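D-alanyl transferase DltD (Enterococcus faecalis, PDB 6O93) probably transfers D-alanine to lipoteichoic acid during cell-wall biogenesis, as a membrane-associated DltD protein of the SGNH-hydrolase clan. Local coordinates at residues 6-11 against 27-32; 50-53 against 58-61; 275-280 against 376-381; 322-325 against 330-333. All blocks are in the same frame, centred on the assembly; numbering follows the deposited sequence.

Contacts 1, 2 and 3 follow one another along the chain, and contact 4 falls between the two segments of contact 3. Contact 1 joins the N-terminal residues to helix 29-36. Contact 2 follows strand 40-44 of the parallel sheet, and its centre is about 21 Å from that of contact 1. Contact 3 sets a C-terminal loop on helix 272-285, the helix before strand 289-294; contact 4 sets helix 309-324 against edge strand 331-333. Their centres are about 12 Å apart, and they touch where the two helices pack. Contacts 1 and 4 lie on opposite sides of the chain's centre, as do contacts 2 and 3. Contact 2 is nearest in sequence to the sodium site and probable triad.

Contact 1: residues 6-11 against 27-32; sequences NLTSEK and GNVIKN
Leu7 and Val29 meet at about a right angle, with the CB of Leu7 4.0 Å from Val29 CG1. The same methyl also takes Thr8, whose CG2 is 4.0 Å from Val29 CG1. Val29 CG1 is thus shared by two neighbouring residues of the N-terminal segment. It is the branch anti to the backbone N (chi1 175°), and this carries it off the helix toward them. Thr8 also crosses Val29 at about a right angle, and it touches with its methyl, not its hydroxyl.

Ile30 comes in beside this cluster. Its CG1 is 3.6 Å from the carbonyl O of Leu7 and also packs against Leu7 CB. The interface is therefore aliphatic, with one backbone oxygen resting on an isoleucine methylene.

The N-terminal segment makes a type I beta turn from Asn6 to Ser9, and Ser9 is the N-cap of helix 10-17. An Asx turn lies over its start: Asn6 OD1 accepts from the backbone N of Thr8 at 3.2 Å, with the donor above the carbonyl plane. The turn presents Leu7 and Thr8 to the first turn of helix 29-36.

Leu7 and Ile30 are buried, and both also touch Ser196 and Gln197 of a loop. Leu7 and Val29 further meet Glu193 of helix 175-195. On the helix side, Lys31 NZ bonds Gly27 O at 2.6 Å, in the carbonyl plane and on a lone pair. It also reaches Asn32 OD1 at 2.9 Å and the hydroxyl of Ser89, tying the helix start to helix 80-90.

Contact 2: residues 50-53 against 58-61; sequences SRFS and SVLS
Phe52 and Ser53 run past the start of helix 57-63 in an extended loop, and the closest CA atoms are those of Ser53 and Val59, 7.3 Å apart. Just before them, Arg51 is the centre of an inverse gamma turn.

The Phe52 ring spans two helix residues. CZ and CE2 lie beside Ser58 CB, with CZ 3.8 Å from it. On the same side of the ring, CD2 is 4.0 Å from Val59 CG2. Both helix groups approach obliquely. Val59 CG2, anti to the carbonyl carbon, touches the ring at CD2 and also lies 3.2 Å from Ser53 O, a close van der Waals contact.

The loop follows strand 40-44 of the parallel sheet. It comes shortly after Ser46 and Glu48, which bind sodium with Ser104, and after Ser47. Ser47 has the geometry of a Ser-His-Asp triad with His349 and Asp346, consistent with the SGNH-hydrolase clan. The Phe52 side chain itself is about 13 Å from the sodium ion.

Other parts of the fold close round the ring. Phe52 stacks with His56, and it touches Leu72 of strand 69-73 and Val207 of helix 204-211. Val59 packs on the same helix, at Val207, Asp210 and Met211.

Contact 3: residues 275-280 against 376-381; sequences DFQAAL and YQIDDR
Gln277 and Ile378 lie alongside one another, pointing opposite ways, and here the packing is closest. The NE2 of Gln277 is 3.8 Å from Ile378 CG2 and 3.3 Å from Asp379 O. The angle to that oxygen is poor, so it is a close approach and not a hydrogen bond. Gln277 reaches the loop because CG stands anti to the backbone N and the chain bends at chi2 (63°).

The amide is held by other partners. NE2 bonds Gln326 OE1, and OE1 takes a bond from Gln322 NE2 of helix 309-324. Ile378 is fixed more loosely on the helix: its CD1 is 4.1 Å from Leu280 O, and it also touches Ala284.

Helix 272-285 precedes strand 289-294 of the parallel sheet. The loop of 376-381 follows helix 352-367 and runs across this helix, so the contact fastens the C-terminal part of the chain to the alpha/beta core. Gln326 joins in by bonding Asp379 N.

The other side is looser and more open: Asp380 is partly exposed and Arg381 exposed. A water accepts from Gln277 NE2 at 3.0 Å and donates to Asp380 OD1 at 2.9 Å, bridging the two segments. Beyond it, Asp379 and Arg381 hold each other. Arg381 grips the carboxylate side-on, with NH2 in plane 2.7 Å from Asp379 OD2. Asp379 OD1 also accepts from the backbone N of Arg381 at 3.0 Å (159°), an Asx turn that starts the short 3-10 segment.

Contact 4: residues 322-325 against 330-333; sequences QLQE and NIAD
Ile331 has the most surface buried here, and it sits against Leu323 and Gln324 at the end of helix 309-324. The helix leads through a short loop into strand 331-333, an outermost strand of the parallel sheet. This helix-to-strand packing is part of the alpha/beta layering common to SGNH hydrolases.

Ile331 points at the helix and touches with its tip. Its CD1 is 3.7 Å from Leu323 CD1 and 3.8 Å from Leu323 CB, so it rests on the base of the leucine as well as on one methyl. Its CG1 follows behind, 4.0 Å from the same Leu323 CD1. CG1 is anti to the carbonyl carbon, and the chain then runs on extended (chi2 176°), which carries CD1 out to the helix.

Leu323 is the buried partner. It also packs on Phe276 and Leu280 of helix 272-285 and on Phe292 of the adjoining strand 289-294. The leucine therefore lies between its own helix, a second helix and the sheet.

Gln324 is partly exposed and covers the other flank of the isoleucine tip. Its chain bends at chi2 (-82°), which swings the amide round toward the strand. Both its CG methylene, 3.9 Å away, and the amide NE2, 3.8 Å away, touch Ile331 CD1.

Contact 1: residues 6-11 against 27-32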
loop_
_atom_site.group_PDB
_atom_site.type_symbol
_atom_site.label_atom_id
_atom_site.label_comp_id
_atom_site.label_asym_id
_atom_site.label_seq_id
_atom_site.Cartn_x
_atom_site.Cartn_y
_atom_site.Cartn_z
ATOM N N ASN A 6 -0.564 24.579 -12.080
ATOM C CA ASN A 6 0.089 23.565 -12.906
ATOM C C ASN A 6 0.223 22.289 -12.080
ATOM O O ASN A 6 1.154 22.150 -11.281
ATOM C CB ASN A 6 1.445 24.068 -13.393
ATOM C CG ASN A 6 2.146 23.073 -14.293
ATOM O OD1 ASN A 6 1.570 22.057 -14.681
ATOM N ND2 ASN A 6 3.398 23.364 -14.633
ATOM N N LEU A 7 -0.710 21.354 -12.284
ATOM C CA LEU A 7 -0.732 20.127 -11.496
ATOM C C LEU A 7 0.485 19.248 -11.743
ATOM O O LEU A 7 0.802 18.406 -10.896
ATOM C CB LEU A 7 -2.002 19.325 -11.794
ATOM C CG LEU A 7 -3.285 19.808 -11.114
ATOM C CD1 LEU A 7 -3.738 21.148 -11.677
ATOM C CD2 LEU A 7 -4.379 18.767 -11.257
ATOM N N THR A 8 1.169 19.416 -12.873
ATOM C CA THR A 8 2.317 18.589 -13.216
ATOM C C THR A 8 3.642 19.311 -13.020
ATOM O O THR A 8 4.679 18.810 -13.468
ATOM C CB THR A 8 2.205 18.101 -14.663
ATOM O OG1 THR A 8 2.072 19.222 -15.546
ATOM C CG2 THR A 8 1.001 17.179 -14.823
ATOM N N SER A 9 3.638 20.471 -12.366
ATOM C CA SER A 9 4.882 21.180 -12.115
ATOM C C SER A 9 5.788 20.353 -11.210
ATOM O O SER A 9 5.340 19.476 -10.466
ATOM C CB SER A 9 4.612 22.541 -11.471
ATOM O OG SER A 9 4.230 22.398 -10.113
ATOM N N GLU A 10 7.087 20.646 -11.286
ATOM C CA GLU A 10 8.060 19.941 -10.459
ATOM C C GLU A 10 7.738 20.101 -8.978
ATOM O O GLU A 10 7.801 19.133 -8.212
ATOM C CB GLU A 10 9.466 20.457 -10.769
ATOM C CG GLU A 10 10.578 19.823 -9.948
ATOM C CD GLU A 10 11.947 20.387 -10.295
ATOM O OE1 GLU A 10 12.047 21.146 -11.283
ATOM O OE2 GLU A 10 12.922 20.073 -9.578
ATOM N N LYS A 11 7.384 21.317 -8.557
ATOM C CA LYS A 11 7.074 21.555 -7.151
ATOM C C LYS A 11 5.809 20.812 -6.726
ATOM O O LYS A 11 5.740 20.286 -5.609
ATOM C CB LYS A 11 6.939 23.061 -6.904
ATOM C CG LYS A 11 6.272 23.449 -5.590
ATOM C CD LYS A 11 7.019 22.921 -4.370
ATOM C CE LYS A 11 8.322 23.664 -4.136
ATOM N NZ LYS A 11 8.821 23.461 -2.747
ATOM N N GLY A 27 -7.150 10.092 -8.035
ATOM C CA GLY A 27 -7.029 10.766 -9.308
ATOM C C GLY A 27 -6.029 10.088 -10.224
ATOM O O GLY A 27 -5.531 8.993 -9.956
ATOM N N ASN A 28 -5.734 10.767 -11.332
ATOM C CA ASN A 28 -4.779 10.272 -12.319
ATOM C C ASN A 28 -3.682 11.270 -12.653
ATOM O O ASN A 28 -2.518 10.877 -12.747
ATOM C CB ASN A 28 -5.513 9.879 -13.613
ATOM C CG ASN A 28 -6.064 8.467 -13.567
ATOM O OD1 ASN A 28 -5.642 7.647 -12.750
ATOM N ND2 ASN A 28 -7.005 8.172 -14.458
ATOM N N VAL A 29 -4.021 12.550 -12.827
ATOM C CA VAL A 29 -3.071 13.519 -13.376
ATOM C C VAL A 29 -1.771 13.512 -12.580
ATOM O O VAL A 29 -0.684 13.288 -13.126
ATOM C CB VAL A 29 -3.692 14.925 -13.410
ATOM C CG1 VAL A 29 -2.660 15.950 -13.854
ATOM C CG2 VAL A 29 -4.901 14.952 -14.335
ATOM N N ILE A 30 -1.862 13.760 -11.273
ATOM C CA ILE A 30 -0.659 14.014 -10.485
ATOM C C ILE A 30 0.136 12.729 -10.282
ATOM O O ILE A 30 1.343 12.681 -10.550
ATOM C CB ILE A 30 -1.025 14.675 -9.146
ATOM C CG1 ILE A 30 -1.523 16.102 -9.393
ATOM C CG2 ILE A 30 0.179 14.676 -8.210
ATOM C CD1 ILE A 30 -2.133 16.769 -8.175
ATOM N N LYS A 31 -0.518 11.668 -9.802
ATOM C CA LYS A 31 0.224 10.452 -9.483
ATOM C C LYS A 31 0.802 9.810 -10.740
ATOM O O LYS A 31 1.930 9.304 -10.718
ATOM C CB LYS A 31 -0.671 9.464 -8.726
ATOM C CG LYS A 31 -1.526 8.562 -9.600
ATOM C CD LYS A 31 -2.507 7.762 -8.757
ATOM C CE LYS A 31 -3.160 6.647 -9.560
ATOM N NZ LYS A 31 -3.848 7.152 -10.773
ATOM N N ASN A 32 0.052 9.826 -11.846
ATOM C CA ASN A 32 0.552 9.221 -13.078
ATOM C C ASN A 32 1.749 9.987 -13.622
ATOM O O ASN A 32 2.720 9.381 -14.088
ATOM C CB ASN A 32 -0.560 9.158 -14.125
ATOM C CG ASN A 32 -1.682 8.219 -13.727
ATOM O OD1 ASN A 32 -1.664 7.626 -12.644
ATOM N ND2 ASN A 32 -2.667 8.076 -14.605
#

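Contact 2: residues 50-53 against 58-61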
loop_
_atom_site.group_PDB
_atom_site.type_symbol
_atom_site.label_atom_id
_atom_site.label_comp_id
_atom_site.label_asym_id
_atom_site.label_seq_id
_atom_site.Cartn_x
_atom_site.Cartn_y
_atom_site.Cartn_z
ATOM N N SER A 50 2.550 7.054 6.904
ATOM C CA SER A 50 2.574 8.371 7.528
ATOM C C SER A 50 3.469 8.439 8.758
ATOM O O SER A 50 3.642 9.528 9.317
ATOM C CB SER A 50 1.154 8.796 7.916
ATOM O OG SER A 50 0.622 7.945 8.919
ATOM N N ARG A 51 4.042 7.315 9.191
ATOM C CA ARG A 51 4.901 7.284 10.375
ATOM C C ARG A 51 6.263 7.865 10.005
ATOM O O ARG A 51 7.259 7.160 9.825
ATOM C CB ARG A 51 5.017 5.866 10.916
ATOM C CG ARG A 51 3.989 5.534 11.983
ATOM C CD ARG A 51 2.567 5.769 11.504
ATOM N NE ARG A 51 1.597 5.447 12.546
ATOM C CZ ARG A 51 0.279 5.499 12.390
ATOM N NH1 ARG A 51 -0.248 5.859 11.228
ATOM N NH2 ARG A 51 -0.516 5.183 13.403
ATOM N N PHE A 52 6.298 9.188 9.904
ATOM C CA PHE A 52 7.503 9.886 9.490
ATOM C C PHE A 52 8.479 10.038 10.650
ATOM O O PHE A 52 8.091 10.163 11.815
ATOM C CB PHE A 52 7.153 11.264 8.925
ATOM C CG PHE A 52 6.964 11.279 7.435
ATOM C CD1 PHE A 52 6.020 10.465 6.832
ATOM C CD2 PHE A 52 7.726 12.118 6.637
ATOM C CE1 PHE A 52 5.845 10.480 5.459
ATOM C CE2 PHE A 52 7.556 12.138 5.266
ATOM C CZ PHE A 52 6.613 11.319 4.677
ATOM N N SER A 53 9.762 10.016 10.309
ATOM C CA SER A 53 10.842 10.334 11.233
ATOM C C SER A 53 12.078 10.619 10.392
ATOM O O SER A 53 12.024 10.622 9.160
ATOM C CB SER A 53 11.086 9.197 12.231
ATOM O OG SER A 53 11.690 8.082 11.598
ATOM N N SER A 58 11.204 8.805 2.811
ATOM C CA SER A 58 11.014 10.125 2.220
ATOM C C SER A 58 12.027 11.128 2.753
ATOM O O SER A 58 12.451 12.031 2.022
ATOM C CB SER A 58 9.592 10.624 2.485
ATOM O OG SER A 58 8.635 9.837 1.796
ATOM N N VAL A 59 12.427 10.990 4.018
ATOM C CA VAL A 59 13.375 11.930 4.607
ATOM C C VAL A 59 14.802 11.561 4.230
ATOM O O VAL A 59 15.605 12.428 3.868
ATOM C CB VAL A 59 13.191 11.980 6.134
ATOM C CG1 VAL A 59 14.163 12.975 6.753
ATOM C CG2 VAL A 59 11.753 12.340 6.483
ATOM N N LEU A 60 15.143 10.273 4.310
ATOM C CA LEU A 60 16.494 9.842 3.968
ATOM C C LEU A 60 16.807 10.119 2.503
ATOM O O LEU A 60 17.930 10.513 2.165
ATOM C CB LEU A 60 16.662 8.354 4.285
ATOM C CG LEU A 60 16.556 7.972 5.766
ATOM C CD1 LEU A 60 16.522 6.466 5.941
ATOM C CD2 LEU A 60 17.709 8.567 6.558
ATOM N N SER A 61 15.830 9.920 1.616
ATOM C CA SER A 61 16.069 10.155 0.195
ATOM C C SER A 61 16.333 11.630 -0.083
ATOM O O SER A 61 17.183 11.967 -0.915
ATOM C CB SER A 61 14.881 9.660 -0.628
ATOM O OG SER A 61 14.779 8.249 -0.580
#

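Contact 3: residues 275-280 against 376-381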
loop_
_atom_site.group_PDB
_atom_site.type_symbol
_atom_site.label_atom_id
_atom_site.label_comp_id
_atom_site.label_asym_id
_atom_site.label_seq_id
_atom_site.Cartn_x
_atom_site.Cartn_y
_atom_site.Cartn_z
ATOM N N ASP A 275 -7.529 -10.477 -3.565
ATOM C CA ASP A 275 -7.356 -9.075 -3.930
ATOM C C ASP A 275 -5.882 -8.746 -4.122
ATOM O O ASP A 275 -5.520 -7.954 -5.002
ATOM C CB ASP A 275 -7.970 -8.172 -2.861
ATOM C CG ASP A 275 -9.464 -8.357 -2.729
ATOM O OD1 ASP A 275 -10.053 -9.084 -3.557
ATOM O OD2 ASP A 275 -10.050 -7.777 -1.792
ATOM N N PHE A 276 -5.018 -9.347 -3.301
ATOM C CA PHE A 276 -3.580 -9.185 -3.478
ATOM C C PHE A 276 -3.134 -9.739 -4.823
ATOM O O PHE A 276 -2.284 -9.146 -5.497
ATOM C CB PHE A 276 -2.847 -9.875 -2.330
ATOM C CG PHE A 276 -1.355 -9.761 -2.402
ATOM C CD1 PHE A 276 -0.745 -8.527 -2.557
ATOM C CD2 PHE A 276 -0.559 -10.886 -2.288
ATOM C CE1 PHE A 276 0.630 -8.423 -2.614
ATOM C CE2 PHE A 276 0.818 -10.785 -2.339
ATOM C CZ PHE A 276 1.411 -9.552 -2.503
ATOM N N GLN A 277 -3.701 -10.877 -5.230
ATOM C CA GLN A 277 -3.399 -11.426 -6.547
ATOM C C GLN A 277 -3.762 -10.437 -7.647
ATOM O O GLN A 277 -3.058 -10.336 -8.659
ATOM C CB GLN A 277 -4.145 -12.746 -6.743
ATOM C CG GLN A 277 -3.888 -13.420 -8.084
ATOM C CD GLN A 277 -2.436 -13.821 -8.263
ATOM O OE1 GLN A 277 -1.625 -13.681 -7.349
ATOM N NE2 GLN A 277 -2.104 -14.327 -9.444
ATOM N N ALA A 278 -4.862 -9.701 -7.470
ATOM C CA ALA A 278 -5.251 -8.715 -8.472
ATOM C C ALA A 278 -4.167 -7.659 -8.647
ATOM O O ALA A 278 -3.851 -7.263 -9.775
ATOM C CB ALA A 278 -6.578 -8.065 -8.083
ATOM N N ALA A 279 -3.581 -7.194 -7.542
ATOM C CA ALA A 279 -2.504 -6.215 -7.634
ATOM C C ALA A 279 -1.266 -6.821 -8.281
ATOM O O ALA A 279 -0.569 -6.149 -9.050
ATOM C CB ALA A 279 -2.174 -5.671 -6.245
ATOM N N LEU A 280 -0.983 -8.092 -7.991
ATOM C CA LEU A 280 0.181 -8.748 -8.578
ATOM C C LEU A 280 0.039 -8.886 -10.090
ATOM O O LEU A 280 1.006 -8.673 -10.831
ATOM C CB LEU A 280 0.386 -10.119 -7.934
ATOM C CG LEU A 280 0.759 -10.120 -6.451
ATOM C CD1 LEU A 280 0.788 -11.546 -5.918
ATOM C CD2 LEU A 280 2.101 -9.434 -6.230
ATOM N N TYR A 376 8.071 -13.345 -14.911
ATOM C CA TYR A 376 6.873 -13.556 -14.110
ATOM C C TYR A 376 6.080 -14.735 -14.656
ATOM O O TYR A 376 5.984 -14.928 -15.871
ATOM C CB TYR A 376 5.996 -12.301 -14.096
ATOM C CG TYR A 376 6.537 -11.170 -13.249
ATOM C CD1 TYR A 376 7.070 -11.410 -11.989
ATOM C CD2 TYR A 376 6.516 -9.859 -13.712
ATOM C CE1 TYR A 376 7.567 -10.382 -11.214
ATOM C CE2 TYR A 376 7.010 -8.823 -12.943
ATOM C CZ TYR A 376 7.535 -9.090 -11.694
ATOM O OH TYR A 376 8.027 -8.065 -10.922
ATOM N N GLN A 377 5.514 -15.527 -13.743
ATOM C CA GLN A 377 4.690 -16.681 -14.095
ATOM C C GLN A 377 3.379 -16.584 -13.310
ATOM O O GLN A 377 3.147 -17.318 -12.348
ATOM C CB GLN A 377 5.427 -17.992 -13.816
ATOM C CG GLN A 377 6.659 -18.189 -14.688
ATOM C CD GLN A 377 7.343 -19.519 -14.445
ATOM O OE1 GLN A 377 7.007 -20.242 -13.506
ATOM N NE2 GLN A 377 8.310 -19.851 -15.293
ATOM N N ILE A 378 2.518 -15.659 -13.736
ATOM C CA ILE A 378 1.252 -15.443 -13.049
ATOM C C ILE A 378 0.387 -16.685 -13.178
ATOM O O ILE A 378 0.253 -17.264 -14.263
ATOM C CB ILE A 378 0.543 -14.204 -13.617
ATOM C CG1 ILE A 378 1.328 -12.934 -13.279
ATOM C CG2 ILE A 378 -0.879 -14.112 -13.083
ATOM C CD1 ILE A 378 1.385 -12.606 -11.793
ATOM N N ASP A 379 -0.203 -17.102 -12.061
ATOM C CA ASP A 379 -1.088 -18.261 -12.005
ATOM C C ASP A 379 -2.449 -17.776 -11.520
ATOM O O ASP A 379 -2.599 -17.411 -10.350
ATOM C CB ASP A 379 -0.517 -19.337 -11.080
ATOM C CG ASP A 379 -1.261 -20.654 -11.182
ATOM O OD1 ASP A 379 -2.457 -20.642 -11.542
ATOM O OD2 ASP A 379 -0.647 -21.704 -10.897
ATOM N N ASP A 380 -3.435 -17.764 -12.421
ATOM C CA ASP A 380 -4.755 -17.241 -12.085
ATOM C C ASP A 380 -5.417 -18.011 -10.952
ATOM O O ASP A 380 -6.350 -17.493 -10.330
ATOM C CB ASP A 380 -5.669 -17.271 -13.311
ATOM C CG ASP A 380 -5.214 -16.328 -14.402
ATOM O OD1 ASP A 380 -4.593 -15.291 -14.079
ATOM O OD2 ASP A 380 -5.482 -16.624 -15.587
ATOM N N ARG A 381 -4.961 -19.232 -10.669
ATOM C CA ARG A 381 -5.587 -20.035 -9.627
ATOM C C ARG A 381 -5.422 -19.418 -8.244
ATOM O O ARG A 381 -6.134 -19.815 -7.315
ATOM C CB ARG A 381 -5.017 -21.452 -9.667
ATOM C CG ARG A 381 -5.295 -22.158 -10.993
ATOM C CD ARG A 381 -4.646 -23.528 -11.079
ATOM N NE ARG A 381 -3.195 -23.465 -10.935
ATOM C CZ ARG A 381 -2.375 -24.485 -11.164
ATOM N NH1 ARG A 381 -2.858 -25.656 -11.558
ATOM N NH2 ARG A 381 -1.067 -24.335 -11.003
HETATM O O HOH W 1 -3.698 -13.586 -11.845
#

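Contact 4: residues 322-325 against 330-333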
loop_
_atom_site.group_PDB
_atom_site.type_symbol
_atom_site.label_atom_id
_atom_site.label_comp_id
_atom_site.label_asym_id
_atom_site.label_seq_id
_atom_site.Cartn_x
_atom_site.Cartn_y
_atom_site.Cartn_z
ATOM N N GLN A 322 2.981 -17.171 -2.514
ATOM C CA GLN A 322 2.245 -16.558 -3.615
ATOM C C GLN A 322 3.152 -15.653 -4.442
ATOM O O GLN A 322 3.027 -15.590 -5.671
ATOM C CB GLN A 322 1.053 -15.778 -3.060
ATOM C CG GLN A 322 0.121 -15.193 -4.106
ATOM C CD GLN A 322 -1.160 -14.648 -3.490
ATOM O OE1 GLN A 322 -1.422 -14.841 -2.301
ATOM N NE2 GLN A 322 -1.961 -13.963 -4.299
ATOM N N LEU A 323 4.074 -14.950 -3.785
ATOM C CA LEU A 323 5.016 -14.096 -4.501
ATOM C C LEU A 323 6.053 -14.930 -5.245
ATOM O O LEU A 323 6.128 -14.893 -6.479
ATOM C CB LEU A 323 5.696 -13.138 -3.523
ATOM C CG LEU A 323 4.794 -12.056 -2.925
ATOM C CD1 LEU A 323 5.498 -11.343 -1.780
ATOM C CD2 LEU A 323 4.375 -11.060 -3.997
ATOM N N GLN A 324 6.859 -15.695 -4.504
ATOM C CA GLN A 324 7.964 -16.432 -5.112
ATOM C C GLN A 324 7.473 -17.390 -6.189
ATOM O O GLN A 324 8.121 -17.550 -7.229
ATOM C CB GLN A 324 8.733 -17.196 -4.034
ATOM C CG GLN A 324 9.525 -16.312 -3.088
ATOM C CD GLN A 324 10.863 -15.896 -3.666
ATOM O OE1 GLN A 324 11.239 -16.319 -4.760
ATOM N NE2 GLN A 324 11.595 -15.067 -2.929
ATOM N N GLU A 325 6.333 -18.041 -5.956
ATOM C CA GLU A 325 5.811 -19.003 -6.916
ATOM C C GLU A 325 5.557 -18.377 -8.282
ATOM O O GLU A 325 5.567 -19.093 -9.290
ATOM C CB GLU A 325 4.523 -19.623 -6.366
ATOM C CG GLU A 325 3.788 -20.551 -7.317
ATOM C CD GLU A 325 4.575 -21.797 -7.660
ATOM O OE1 GLU A 325 5.678 -21.991 -7.102
ATOM O OE2 GLU A 325 4.079 -22.588 -8.490
ATOM N N ASN A 330 11.843 -10.235 -4.977
ATOM C CA ASN A 330 12.354 -9.138 -4.157
ATOM C C ASN A 330 11.418 -8.981 -2.963
ATOM O O ASN A 330 10.375 -8.332 -3.063
ATOM C CB ASN A 330 12.446 -7.847 -4.962
ATOM C CG ASN A 330 13.273 -8.000 -6.222
ATOM O OD1 ASN A 330 14.377 -8.542 -6.197
ATOM N ND2 ASN A 330 12.737 -7.522 -7.337
ATOM N N ILE A 331 11.795 -9.569 -1.829
ATOM C CA ILE A 331 10.956 -9.581 -0.636
ATOM C C ILE A 331 11.817 -9.229 0.568
ATOM O O ILE A 331 12.778 -9.942 0.879
ATOM C CB ILE A 331 10.275 -10.944 -0.424
ATOM C CG1 ILE A 331 9.497 -11.356 -1.677
ATOM C CG2 ILE A 331 9.342 -10.888 0.783
ATOM C CD1 ILE A 331 8.880 -12.737 -1.582
ATOM N N ALA A 332 11.464 -8.142 1.250
ATOM C CA ALA A 332 12.098 -7.762 2.512
ATOM C C ALA A 332 11.156 -8.190 3.632
ATOM O O ALA A 332 10.241 -7.460 4.014
ATOM C CB ALA A 332 12.390 -6.266 2.552
ATOM N N ASP A 333 11.383 -9.391 4.159
ATOM C CA ASP A 333 10.517 -9.974 5.184
ATOM C C ASP A 333 11.089 -9.633 6.555
ATOM O O ASP A 333 12.043 -10.263 7.017
ATOM C CB ASP A 333 10.400 -11.482 4.992
ATOM C CG ASP A 333 9.482 -12.131 6.011
ATOM O OD1 ASP A 333 8.820 -11.396 6.774
ATOM O OD2 ASP A 333 9.424 -13.379 6.051
#